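Local structure of shikimate dehydrogenase (NADP(+)) (3TNL) at residues E218-E223 against A250-P255; F230-G235 against E244-S249; R270-A275 against C280-G285. The protein probably catalyses the reversible NADPH-linked reduction of 3-dehydroshikimate to shikimate, a step of the chorismate pathway that leads to the aromatic amino acids. All coordinates share one frame; numbering follows the deposited sequence.

Contact 1: residues E218-E223 against A250-P255; sequences EQLRKE and ADMLRP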
loop_
_atom_site.group_PDB
_atom_site.type_symbol
_atom_site.label_atom_id
_atom_site.label_comp_id
_atom_site.label_asym_id
_atom_site.label_seq_id
_atom_site.Cartn_x
_atom_site.Cartn_y
_atom_site.Cartn_z
ATOM N N GLU B 218 23.039 32.953 32.098
ATOM C CA GLU B 218 24.199 32.610 32.920
ATOM C C GLU B 218 24.255 31.112 33.194
ATOM O O GLU B 218 25.335 30.549 33.130
ATOM C CB GLU B 218 24.322 33.496 34.147
ATOM C CG GLU B 218 24.788 34.936 33.758
ATOM C CD GLU B 218 26.127 35.004 32.982
ATOM O OE1 GLU B 218 27.051 34.156 33.156
ATOM O OE2 GLU B 218 26.272 35.958 32.181
ATOM N N GLN B 219 23.118 30.461 33.404
ATOM C CA GLN B 219 23.144 29.007 33.559
ATOM C C GLN B 219 23.577 28.331 32.253
ATOM O O GLN B 219 24.361 27.380 32.246
ATOM C CB GLN B 219 21.815 28.448 34.000
ATOM C CG GLN B 219 21.916 27.016 34.413
ATOM C CD GLN B 219 22.553 26.856 35.796
ATOM O OE1 GLN B 219 22.157 27.533 36.744
ATOM N NE2 GLN B 219 23.530 25.979 35.913
ATOM N N LEU B 220 23.066 28.836 31.132
ATOM C CA LEU B 220 23.466 28.297 29.827
ATOM C C LEU B 220 24.996 28.359 29.589
ATOM O O LEU B 220 25.587 27.427 29.072
ATOM C CB LEU B 220 22.692 29.032 28.713
ATOM C CG LEU B 220 22.908 28.517 27.282
ATOM C CD1 LEU B 220 22.432 27.081 27.131
ATOM C CD2 LEU B 220 22.210 29.410 26.299
ATOM N N ARG B 221 25.625 29.458 29.989
ATOM C CA ARG B 221 27.074 29.598 29.845
ATOM C C ARG B 221 27.778 28.455 30.591
ATOM O O ARG B 221 28.667 27.814 30.054
ATOM C CB ARG B 221 27.527 30.944 30.406
ATOM C CG ARG B 221 28.990 31.254 30.171
ATOM C CD ARG B 221 29.389 32.614 30.724
ATOM N NE ARG B 221 28.764 33.656 29.922
ATOM C CZ ARG B 221 29.211 34.000 28.715
ATOM N NH1 ARG B 221 28.589 34.940 28.004
ATOM N NH2 ARG B 221 30.264 33.399 28.210
ATOM N N LYS B 222 27.345 28.209 31.831
ATOM C CA LYS B 222 27.953 27.150 32.644
ATOM C C LYS B 222 27.765 25.809 31.971
ATOM O O LYS B 222 28.735 25.048 31.785
ATOM C CB LYS B 222 27.387 27.094 34.051
ATOM C CG LYS B 222 27.979 25.947 34.890
ATOM C CD LYS B 222 27.272 25.831 36.251
ATOM C CE LYS B 222 27.922 24.790 37.146
ATOM N NZ LYS B 222 27.700 23.333 36.806
ATOM N N GLU B 223 26.515 25.511 31.611
ATOM C CA GLU B 223 26.237 24.205 31.030
ATOM C C GLU B 223 27.052 23.937 29.755
ATOM O O GLU B 223 27.691 22.859 29.615
ATOM C CB GLU B 223 24.729 23.982 30.834
ATOM C CG GLU B 223 23.899 24.122 32.107
ATOM C CD GLU B 223 24.450 23.327 33.241
ATOM O OE1 GLU B 223 24.709 22.137 33.042
ATOM O OE2 GLU B 223 24.639 23.899 34.345
ATOM N N ALA B 250 28.402 34.374 21.302
ATOM C CA ALA B 250 29.413 33.545 20.666
ATOM C C ALA B 250 30.464 33.076 21.673
ATOM O O ALA B 250 31.005 31.959 21.533
ATOM C CB ALA B 250 30.081 34.281 19.461
ATOM N N ASP B 251 30.732 33.896 22.696
ATOM C CA ASP B 251 31.762 33.567 23.694
ATOM C C ASP B 251 31.336 32.467 24.668
ATOM O O ASP B 251 32.119 32.073 25.558
ATOM C CB ASP B 251 32.244 34.813 24.443
ATOM C CG ASP B 251 31.185 35.410 25.344
ATOM O OD1 ASP B 251 31.445 36.508 25.903
ATOM O OD2 ASP B 251 30.114 34.824 25.574
ATOM N N MET B 252 30.136 31.927 24.481
ATOM C CA MET B 252 29.693 30.741 25.238
ATOM C C MET B 252 30.267 29.475 24.577
ATOM O O MET B 252 30.283 28.396 25.184
ATOM C CB MET B 252 28.163 30.615 25.354
ATOM C CG MET B 252 27.585 31.682 26.160
ATOM S SD MET B 252 25.818 31.493 26.244
ATOM C CE MET B 252 25.414 32.839 27.399
ATOM N N LEU B 253 30.766 29.600 23.342
ATOM C CA LEU B 253 31.321 28.475 22.597
ATOM C C LEU B 253 32.850 28.481 22.734
ATOM O O LEU B 253 33.439 29.463 23.189
ATOM C CB LEU B 253 30.896 28.573 21.130
ATOM C CG LEU B 253 29.422 28.811 20.831
ATOM C CD1 LEU B 253 29.153 28.753 19.308
ATOM C CD2 LEU B 253 28.576 27.789 21.502
ATOM N N ARG B 254 33.485 27.368 22.367
ATOM C CA ARG B 254 34.938 27.214 22.388
ATOM C C ARG B 254 35.300 26.226 21.307
ATOM O O ARG B 254 34.466 25.415 20.907
ATOM C CB ARG B 254 35.449 26.750 23.742
ATOM C CG ARG B 254 34.959 25.333 24.139
ATOM C CD ARG B 254 35.287 24.986 25.565
ATOM N NE ARG B 254 34.965 23.588 25.835
ATOM C CZ ARG B 254 33.737 23.123 26.066
ATOM N NH1 ARG B 254 32.689 23.929 26.015
ATOM N NH2 ARG B 254 33.595 21.823 26.281
ATOM N N PRO B 255 36.565 26.233 20.854
ATOM C CA PRO B 255 36.922 25.399 19.719
ATOM C C PRO B 255 36.784 23.885 19.902
ATOM O O PRO B 255 36.552 23.180 18.930
ATOM C CB PRO B 255 38.367 25.800 19.444
ATOM C CG PRO B 255 38.499 27.137 19.945
ATOM C CD PRO B 255 37.629 27.197 21.167
HETATM O O HOH W 1 29.971 28.891 27.934
#
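Arg221 reaches from its helix to the carboxylate of Asp251 and, in the conformer described, forms a salt bridge. Both terminal nitrogens grip one oxygen: NH1 of Arg221 lies 2.9 Å from OD2 of Asp251, and NH2 of Arg221 lies 3.0 Å from the same OD2. The oxygen sits in the guanidinium plane, but the guanidinium and carboxylate planes are 77° apart. NH1 meets OD2 on the syn side; NH2 reaches it from above the carboxylate plane. Met252 CG lies over one guanidinium face, 3.8 Å from Arg221 NH2. The extended Met252 chain runs on alongside the helix, where its SD is 4.2 Å from Leu220 CD2. A water joins the backbones, donating to Arg221 O and to Met252 O.

In the next shell, Glu218 OE1 stands at the guanidinium edge in a long salt bridge to NE of Arg221. Ser249 OG, in one conformer, is hydrogen-bonded to OD2 of Asp251, which gives this oxygen a third partner. Leu220 also packs on Phe184 and Thr158 of the parallel sheet. A surface salt-bridge network over an apolar layer thus ties helix 217-226 of the Rossmann-type domain to the loop between strands 229-232 and 258-261.

Contact 2: residues F230-G235 against E244-S249; sequences FTNATG and ETLLPS. With NAD (nicotinamide-adenine-dinucleotide), chain H.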
loop_
_atom_site.group_PDB
_atom_site.type_symbol
_atom_site.label_atom_id
_atom_site.label_comp_id
_atom_site.label_asym_id
_atom_site.label_seq_id
_atom_site.Cartn_x
_atom_site.Cartn_y
_atom_site.Cartn_z
ATOM N N PHE B 230 26.697 20.782 22.373
ATOM C CA PHE B 230 25.576 21.693 22.513
ATOM C C PHE B 230 24.715 21.440 21.282
ATOM O O PHE B 230 25.175 21.574 20.166
ATOM C CB PHE B 230 26.040 23.156 22.566
ATOM C CG PHE B 230 24.921 24.160 22.581
ATOM C CD1 PHE B 230 23.970 24.114 23.567
ATOM C CD2 PHE B 230 24.839 25.171 21.634
ATOM C CE1 PHE B 230 22.957 25.033 23.613
ATOM C CE2 PHE B 230 23.792 26.097 21.688
ATOM C CZ PHE B 230 22.840 26.001 22.675
ATOM N N THR B 231 23.465 21.100 21.503
ATOM C CA THR B 231 22.548 20.726 20.438
ATOM C C THR B 231 21.283 21.539 20.394
ATOM O O THR B 231 20.663 21.784 21.414
ATOM C CB THR B 231 22.096 19.236 20.690
ATOM O OG1 THR B 231 23.257 18.391 20.683
ATOM C CG2 THR B 231 21.074 18.744 19.642
ATOM N N ASN B 232 20.909 21.990 19.209
ATOM C CA ASN B 232 19.628 22.602 19.001
ATOM C C ASN B 232 18.647 21.528 18.523
ATOM O O ASN B 232 18.851 20.898 17.489
ATOM C CB ASN B 232 19.630 23.682 17.920
ATOM C CG ASN B 232 18.223 24.190 17.656
ATOM O OD1 ASN B 232 17.563 24.715 18.576
ATOM N ND2 ASN B 232 17.695 23.953 16.448
ATOM N N ALA B 233 17.571 21.355 19.265
ATOM C CA ALA B 233 16.484 20.442 18.898
ATOM C C ALA B 233 15.156 21.192 18.940
ATOM O O ALA B 233 14.149 20.702 19.457
ATOM C CB ALA B 233 16.479 19.159 19.745
ATOM N N THR B 234 15.169 22.431 18.459
ATOM C CA THR B 234 13.965 23.246 18.303
ATOM C C THR B 234 13.825 23.593 16.836
ATOM O O THR B 234 14.744 23.340 16.039
ATOM C CB THR B 234 14.026 24.595 19.056
ATOM O OG1 THR B 234 14.966 25.462 18.403
ATOM C CG2 THR B 234 14.391 24.427 20.554
ATOM N N GLY B 235 12.698 24.187 16.478
ATOM C CA GLY B 235 12.501 24.678 15.123
ATOM C C GLY B 235 13.278 25.958 14.786
ATOM O O GLY B 235 13.286 26.410 13.634
ATOM N N GLU B 244 17.507 32.913 12.540
ATOM C CA GLU B 244 17.406 33.133 13.977
ATOM C C GLU B 244 18.176 32.075 14.747
ATOM O O GLU B 244 18.399 30.957 14.256
ATOM C CB GLU B 244 15.941 33.100 14.469
ATOM C CG GLU B 244 14.985 34.110 13.806
ATOM C CD GLU B 244 13.584 34.090 14.388
ATOM O OE1 GLU B 244 12.597 34.099 13.582
ATOM O OE2 GLU B 244 13.485 34.089 15.631
ATOM N N THR B 245 18.617 32.442 15.953
ATOM C CA THR B 245 19.284 31.526 16.849
ATOM C C THR B 245 18.843 31.753 18.302
ATOM O O THR B 245 18.413 32.847 18.650
ATOM C CB THR B 245 20.827 31.642 16.712
ATOM O OG1 THR B 245 21.433 30.642 17.529
ATOM C CG2 THR B 245 21.348 33.029 17.111
ATOM N N LEU B 246 18.901 30.685 19.101
ATOM C CA LEU B 246 18.704 30.764 20.552
ATOM C C LEU B 246 20.032 30.963 21.321
ATOM O O LEU B 246 20.010 31.146 22.514
ATOM C CB LEU B 246 18.017 29.521 21.064
ATOM C CG LEU B 246 16.581 29.319 20.557
ATOM C CD1 LEU B 246 16.031 27.966 21.026
ATOM C CD2 LEU B 246 15.638 30.505 20.938
ATOM N N LEU B 247 21.181 30.987 20.645
ATOM C CA LEU B 247 22.469 31.164 21.345
ATOM C C LEU B 247 22.633 32.638 21.720
ATOM O O LEU B 247 22.612 33.494 20.820
ATOM C CB LEU B 247 23.632 30.767 20.456
ATOM C CG LEU B 247 25.029 30.916 21.072
ATOM C CD1 LEU B 247 25.215 29.904 22.206
ATOM C CD2 LEU B 247 26.077 30.759 19.964
ATOM N N PRO B 248 22.826 32.948 23.018
ATOM C CA PRO B 248 22.932 34.354 23.385
ATOM C C PRO B 248 24.229 35.055 22.983
ATOM O O PRO B 248 24.208 36.213 22.618
ATOM C CB PRO B 248 22.791 34.328 24.932
ATOM C CG PRO B 248 22.058 33.099 25.217
ATOM C CD PRO B 248 22.549 32.114 24.209
ATOM N N SER B 249 25.343 34.336 23.077
ATOM C CA SER B 249 26.647 34.922 22.869
ATOM C C SER B 249 27.641 33.920 22.300
ATOM O O SER B 249 27.737 32.771 22.762
ATOM C CB SER B 249 27.136 35.436 24.229
ATOM O OG SER B 249 28.332 36.173 24.104
HETATM P PA NAD H . 7.933 20.040 18.273
HETATM O O1A NAD H . 6.811 20.908 17.706
HETATM O O2A NAD H . 7.572 18.689 18.859
HETATM O O5B NAD H . 8.789 20.927 19.325
HETATM C C5B NAD H . 9.172 22.284 19.100
HETATM C C4B NAD H . 10.273 22.677 20.092
HETATM O O4B NAD H . 10.817 23.950 19.708
HETATM C C3B NAD H . 9.736 22.928 21.487
HETATM O O3B NAD H . 10.788 22.611 22.433
HETATM C C2B NAD H . 9.465 24.413 21.540
HETATM O O2B NAD H . 9.555 24.959 22.849
HETATM C C1B NAD H . 10.595 24.946 20.683
HETATM N N9A NAD H . 10.384 26.241 20.026
HETATM C C8A NAD H . 9.609 26.447 18.936
HETATM N N7A NAD H . 9.704 27.740 18.559
HETATM C C5A NAD H . 10.556 28.390 19.391
HETATM C C6A NAD H . 11.059 29.667 19.534
HETATM N N6A NAD H . 10.712 30.632 18.676
HETATM N N1A NAD H . 11.954 29.938 20.509
HETATM C C2A NAD H . 12.330 28.978 21.389
HETATM N N3A NAD H . 11.881 27.704 21.321
HETATM C C4A NAD H . 11.004 27.370 20.347
HETATM O O3 NAD H . 8.988 19.884 17.082
HETATM P PN NAD H . 9.932 18.622 16.765
HETATM O O1N NAD H . 9.200 17.558 15.986
HETATM O O2N NAD H . 10.718 18.245 18.022
HETATM O O5D NAD H . 10.966 19.213 15.679
HETATM C C5D NAD H . 11.857 20.249 16.076
HETATM C C4D NAD H . 12.855 20.357 14.940
HETATM O O4D NAD H . 13.482 19.079 14.735
HETATM C C3D NAD H . 12.171 20.710 13.629
HETATM O O3D NAD H . 12.909 21.765 13.004
HETATM C C2D NAD H . 12.236 19.434 12.807
HETATM O O2D NAD H . 12.233 19.678 11.382
HETATM C C1D NAD H . 13.523 18.804 13.324
HETATM N N1N NAD H . 13.645 17.352 13.176
HETATM C C2N NAD H . 14.687 16.841 12.493
HETATM C C3N NAD H . 14.840 15.465 12.354
HETATM C C7N NAD H . 15.987 14.869 11.605
HETATM O O7N NAD H . 15.825 13.714 11.214
HETATM N N7N NAD H . 17.122 15.577 11.423
HETATM C C4N NAD H . 13.889 14.610 12.932
HETATM C C5N NAD H . 12.824 15.162 13.637
HETATM C C6N NAD H . 12.715 16.549 13.744
#
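Thr234 and Leu246 meet tip to tip, and their first torsions set the meeting. Thr234 holds OG1 between its backbone N and carbonyl carbon (chi1 71°), which points the hydroxyl at the leucine. Leu246 keeps CG beside its own N (chi1 -65°), and its CD1 lies 3.8 Å from Thr234 OG1. Hydroxyl and methyl meet in van der Waals contact. Thr234 OG1 donates to Asn232 OD1 at 2.7 Å, in the carbonyl plane and on a lone pair. Val236 N is also hydrogen-bonded to this OG1. The amide of Asn232 returns a bond, with ND2 of Asn232 3.0 Å from O of Thr234. Asp261 also accepts from this ND2, which helps to fix the amide's rotation.

Earlier on the strand, the ring of Phe230 approaches Leu247 obliquely, with CE2 of Phe230 4.1 Å from CD1 of Leu247. Leu220 and Ile224 of helix 217-226 and Leu271 of helix 270-277 also pack on this ring. On the loop side, Leu247 N donates almost straight to Thr245 OG1 at 3.1 Å, closing an ST turn that carries Leu246 and Leu247.

NAD lies beside the Thr234-Leu246 pair. Thr234 CB is 3.3 Å from O4B of the adenosine ribose, and Leu246 CD2 is 3.7 Å from C2A of the adenine. The loop just past strand 229-232 and segment 244-249 form part of the adenosine side of the dinucleotide pocket in a Rossmann-fold domain.

Contact 3: residues R270-A275 against C280-G285; sequences RLLEIA and CQTLNG. With NAD (nicotinamide-adenine-dinucleotide), chain H.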
loop_
_atom_site.group_PDB
_atom_site.type_symbol
_atom_site.label_atom_id
_atom_site.label_comp_id
_atom_site.label_asym_id
_atom_site.label_seq_id
_atom_site.Cartn_x
_atom_site.Cartn_y
_atom_site.Cartn_z
ATOM N N ARG B 270 21.875 29.426 11.461
ATOM C CA ARG B 270 22.670 30.517 12.025
ATOM C C ARG B 270 23.505 30.015 13.189
ATOM O O ARG B 270 24.676 30.415 13.320
ATOM C CB ARG B 270 21.803 31.726 12.397
ATOM C CG ARG B 270 22.548 32.919 12.963
ATOM C CD ARG B 270 23.601 33.463 12.020
ATOM N NE ARG B 270 24.325 34.534 12.689
ATOM C CZ ARG B 270 25.603 34.834 12.499
ATOM N NH1 ARG B 270 26.147 35.798 13.245
ATOM N NH2 ARG B 270 26.379 34.132 11.664
ATOM N N LEU B 271 22.947 29.165 14.042
ATOM C CA LEU B 271 23.741 28.555 15.128
ATOM C C LEU B 271 25.007 27.888 14.562
ATOM O O LEU B 271 26.073 28.080 15.135
ATOM C CB LEU B 271 22.903 27.536 15.884
ATOM C CG LEU B 271 23.629 26.697 16.938
ATOM C CD1 LEU B 271 24.173 27.592 18.037
ATOM C CD2 LEU B 271 22.676 25.641 17.501
ATOM N N LEU B 272 24.871 27.025 13.554
ATOM C CA LEU B 272 26.074 26.359 12.982
ATOM C C LEU B 272 27.055 27.350 12.393
ATOM O O LEU B 272 28.255 27.147 12.518
ATOM C CB LEU B 272 25.694 25.227 12.028
ATOM C CG LEU B 272 24.839 24.110 12.670
ATOM C CD1 LEU B 272 24.624 22.968 11.633
ATOM C CD2 LEU B 272 25.502 23.537 13.918
ATOM N N GLU B 273 26.570 28.428 11.780
ATOM C CA GLU B 273 27.483 29.446 11.271
ATOM C C GLU B 273 28.301 30.039 12.434
ATOM O O GLU B 273 29.511 30.203 12.320
ATOM C CB GLU B 273 26.727 30.596 10.576
ATOM C CG GLU B 273 25.997 30.307 9.318
ATOM C CD GLU B 273 25.375 31.561 8.700
ATOM O OE1 GLU B 273 25.579 32.672 9.266
ATOM O OE2 GLU B 273 24.754 31.441 7.599
ATOM N N ILE B 274 27.653 30.425 13.517
ATOM C CA ILE B 274 28.330 31.010 14.656
ATOM C C ILE B 274 29.320 30.010 15.218
ATOM O O ILE B 274 30.456 30.360 15.550
ATOM C CB ILE B 274 27.336 31.473 15.743
ATOM C CG1 ILE B 274 26.452 32.590 15.197
ATOM C CG2 ILE B 274 28.123 31.971 16.947
ATOM C CD1 ILE B 274 25.193 32.868 16.072
ATOM N N ALA B 275 28.913 28.740 15.308
ATOM C CA ALA B 275 29.817 27.704 15.791
ATOM C C ALA B 275 31.051 27.600 14.928
ATOM O O ALA B 275 32.169 27.526 15.434
ATOM C CB ALA B 275 29.097 26.370 15.856
ATOM N N CYS B 280 34.346 25.720 16.384
ATOM C CA CYS B 280 33.809 24.472 16.824
ATOM C C CYS B 280 33.626 23.432 15.745
ATOM O O CYS B 280 33.597 23.758 14.561
ATOM C CB CYS B 280 32.379 24.702 17.356
ATOM S SG CYS B 280 32.153 26.001 18.591
ATOM N N GLN B 281 33.553 22.163 16.153
ATOM C CA GLN B 281 33.156 21.091 15.243
ATOM C C GLN B 281 31.638 21.220 15.147
ATOM O O GLN B 281 30.985 21.523 16.141
ATOM C CB GLN B 281 33.458 19.719 15.843
ATOM C CG GLN B 281 34.913 19.397 16.008
ATOM C CD GLN B 281 35.488 18.712 14.823
ATOM O OE1 GLN B 281 35.132 19.004 13.685
ATOM N NE2 GLN B 281 36.396 17.774 15.071
ATOM N N THR B 282 31.075 20.949 13.978
ATOM C CA THR B 282 29.640 21.079 13.759
ATOM C C THR B 282 29.048 19.912 12.993
ATOM O O THR B 282 29.716 19.226 12.218
ATOM C CB THR B 282 29.280 22.357 12.951
ATOM O OG1 THR B 282 30.004 22.329 11.695
ATOM C CG2 THR B 282 29.652 23.644 13.717
ATOM N N LEU B 283 27.762 19.693 13.220
ATOM C CA LEU B 283 27.051 18.688 12.490
ATOM C C LEU B 283 25.582 19.071 12.400
ATOM O O LEU B 283 24.935 19.344 13.419
ATOM C CB LEU B 283 27.216 17.335 13.174
ATOM C CG LEU B 283 26.792 16.138 12.335
ATOM C CD1 LEU B 283 27.774 15.981 11.159
ATOM C CD2 LEU B 283 26.737 14.869 13.214
ATOM N N ASN B 284 25.031 19.056 11.197
ATOM C CA ASN B 284 23.603 19.312 10.976
ATOM C C ASN B 284 22.802 18.020 11.125
ATOM O O ASN B 284 23.351 16.979 11.475
ATOM C CB ASN B 284 23.314 20.043 9.630
ATOM C CG ASN B 284 23.523 19.187 8.430
ATOM O OD1 ASN B 284 23.522 17.946 8.513
ATOM N ND2 ASN B 284 23.708 19.844 7.261
ATOM N N GLY B 285 21.497 18.085 10.872
ATOM C CA GLY B 285 20.612 16.945 11.098
ATOM C C GLY B 285 20.487 15.914 9.988
ATOM O O GLY B 285 19.668 15.013 10.115
HETATM P PA NAD H . 7.933 20.040 18.273
HETATM O O1A NAD H . 6.811 20.908 17.706
HETATM O O2A NAD H . 7.572 18.689 18.859
HETATM O O5B NAD H . 8.789 20.927 19.325
HETATM C C5B NAD H . 9.172 22.284 19.100
HETATM C C4B NAD H . 10.273 22.677 20.092
HETATM O O4B NAD H . 10.817 23.950 19.708
HETATM C C3B NAD H . 9.736 22.928 21.487
HETATM O O3B NAD H . 10.788 22.611 22.433
HETATM C C2B NAD H . 9.465 24.413 21.540
HETATM O O2B NAD H . 9.555 24.959 22.849
HETATM C C1B NAD H . 10.595 24.946 20.683
HETATM N N9A NAD H . 10.384 26.241 20.026
HETATM C C8A NAD H . 9.609 26.447 18.936
HETATM N N7A NAD H . 9.704 27.740 18.559
HETATM C C5A NAD H . 10.556 28.390 19.391
HETATM C C6A NAD H . 11.059 29.667 19.534
HETATM N N6A NAD H . 10.712 30.632 18.676
HETATM N N1A NAD H . 11.954 29.938 20.509
HETATM C C2A NAD H . 12.330 28.978 21.389
HETATM N N3A NAD H . 11.881 27.704 21.321
HETATM C C4A NAD H . 11.004 27.370 20.347
HETATM O O3 NAD H . 8.988 19.884 17.082
HETATM P PN NAD H . 9.932 18.622 16.765
HETATM O O1N NAD H . 9.200 17.558 15.986
HETATM O O2N NAD H . 10.718 18.245 18.022
HETATM O O5D NAD H . 10.966 19.213 15.679
HETATM C C5D NAD H . 11.857 20.249 16.076
HETATM C C4D NAD H . 12.855 20.357 14.940
HETATM O O4D NAD H . 13.482 19.079 14.735
HETATM C C3D NAD H . 12.171 20.710 13.629
HETATM O O3D NAD H . 12.909 21.765 13.004
HETATM C C2D NAD H . 12.236 19.434 12.807
HETATM O O2D NAD H . 12.233 19.678 11.382
HETATM C C1D NAD H . 13.523 18.804 13.324
HETATM N N1N NAD H . 13.645 17.352 13.176
HETATM C C2N NAD H . 14.687 16.841 12.493
HETATM C C3N NAD H . 14.840 15.465 12.354
HETATM C C7N NAD H . 15.987 14.869 11.605
HETATM O O7N NAD H . 15.825 13.714 11.214
HETATM N N7N NAD H . 17.122 15.577 11.423
HETATM C C4N NAD H . 13.889 14.610 12.932
HETATM C C5N NAD H . 12.824 15.162 13.637
HETATM C C6N NAD H . 12.715 16.549 13.744
#
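Ala275 O accepts from Cys280 N at 3.0 Å, the hydrogen bond that joins the helix to the chain leading into the strand. They belong to the beta-alpha-beta unit of strand 258-261, helix 270-277 and strand 281-283, the last an outermost strand of the parallel Rossmann-type sheet; this contact is the unit's helix-to-second-strand half. The short helix and strand segments run nearly antiparallel, at 161°, with their axes 8.5 Å apart. Only four residues separate the segments, and Cys280 folds back beside the helix. Its SG stays beside its own backbone N (chi1 -52°), which leaves the sulfur next to Ala275 O.

Small side chains meet where helix and strand are near. Ala275 CB touches Thr282 CG2 at 3.5 Å and also lies against the CB of Cys280. One turn earlier, Leu272 spreads its two methyls over the strand and the residue just after it. CD2 of Leu272 rests 4.1 Å from CB of Thr282, and CD1 of Leu272 rests 3.8 Å from CB of Asn284. The leucine crosses Thr282 at a slant and Asn284 at about a right angle. Ala275 and Leu272 also touch strand 258-261, so this helix face packs on two neighbouring strands.

The amide of Asn284 turns away from Leu272. Its ND2 donates to Thr267 O, and its OD1 accepts from Leu286 N. The amide thus ties the loop before helix 270-277 to the start of helix 286-301, just at Gly285. Gly285 occupies the N-cap position of helix 286-301 and lies in the nicotinamide part of the NAD pocket. Gly285 offers its carbonyl: N7N of NAD donates to O of Gly285 at 2.9 Å, with an N-H...O angle of 159°.

In the fold
The three contacts lie on the same side of the chain's centre, in the NAD-binding domain. Contact 2 is nested within the loop closed by contact 1, and their centres are about 12 Å apart. They meet where Leu220 CD2 lies 3.4 Å from Pro248 CD. Contact 3 comes later, its centre about 10 Å from that of contact 2. Leu271 CD2 bridges these two, 3.6 Å from Asn232 CB. Leu253 CD1 of contact 1 packs against Ala275 CA at 3.7 Å. NAD spans contacts 2 and 3: its adenosine and part of the nicotinamide ribose lie by contact 2, its carboxamide by contact 3. Contact 1 stands back, the Leu220 side chain about 11 Å from NAD.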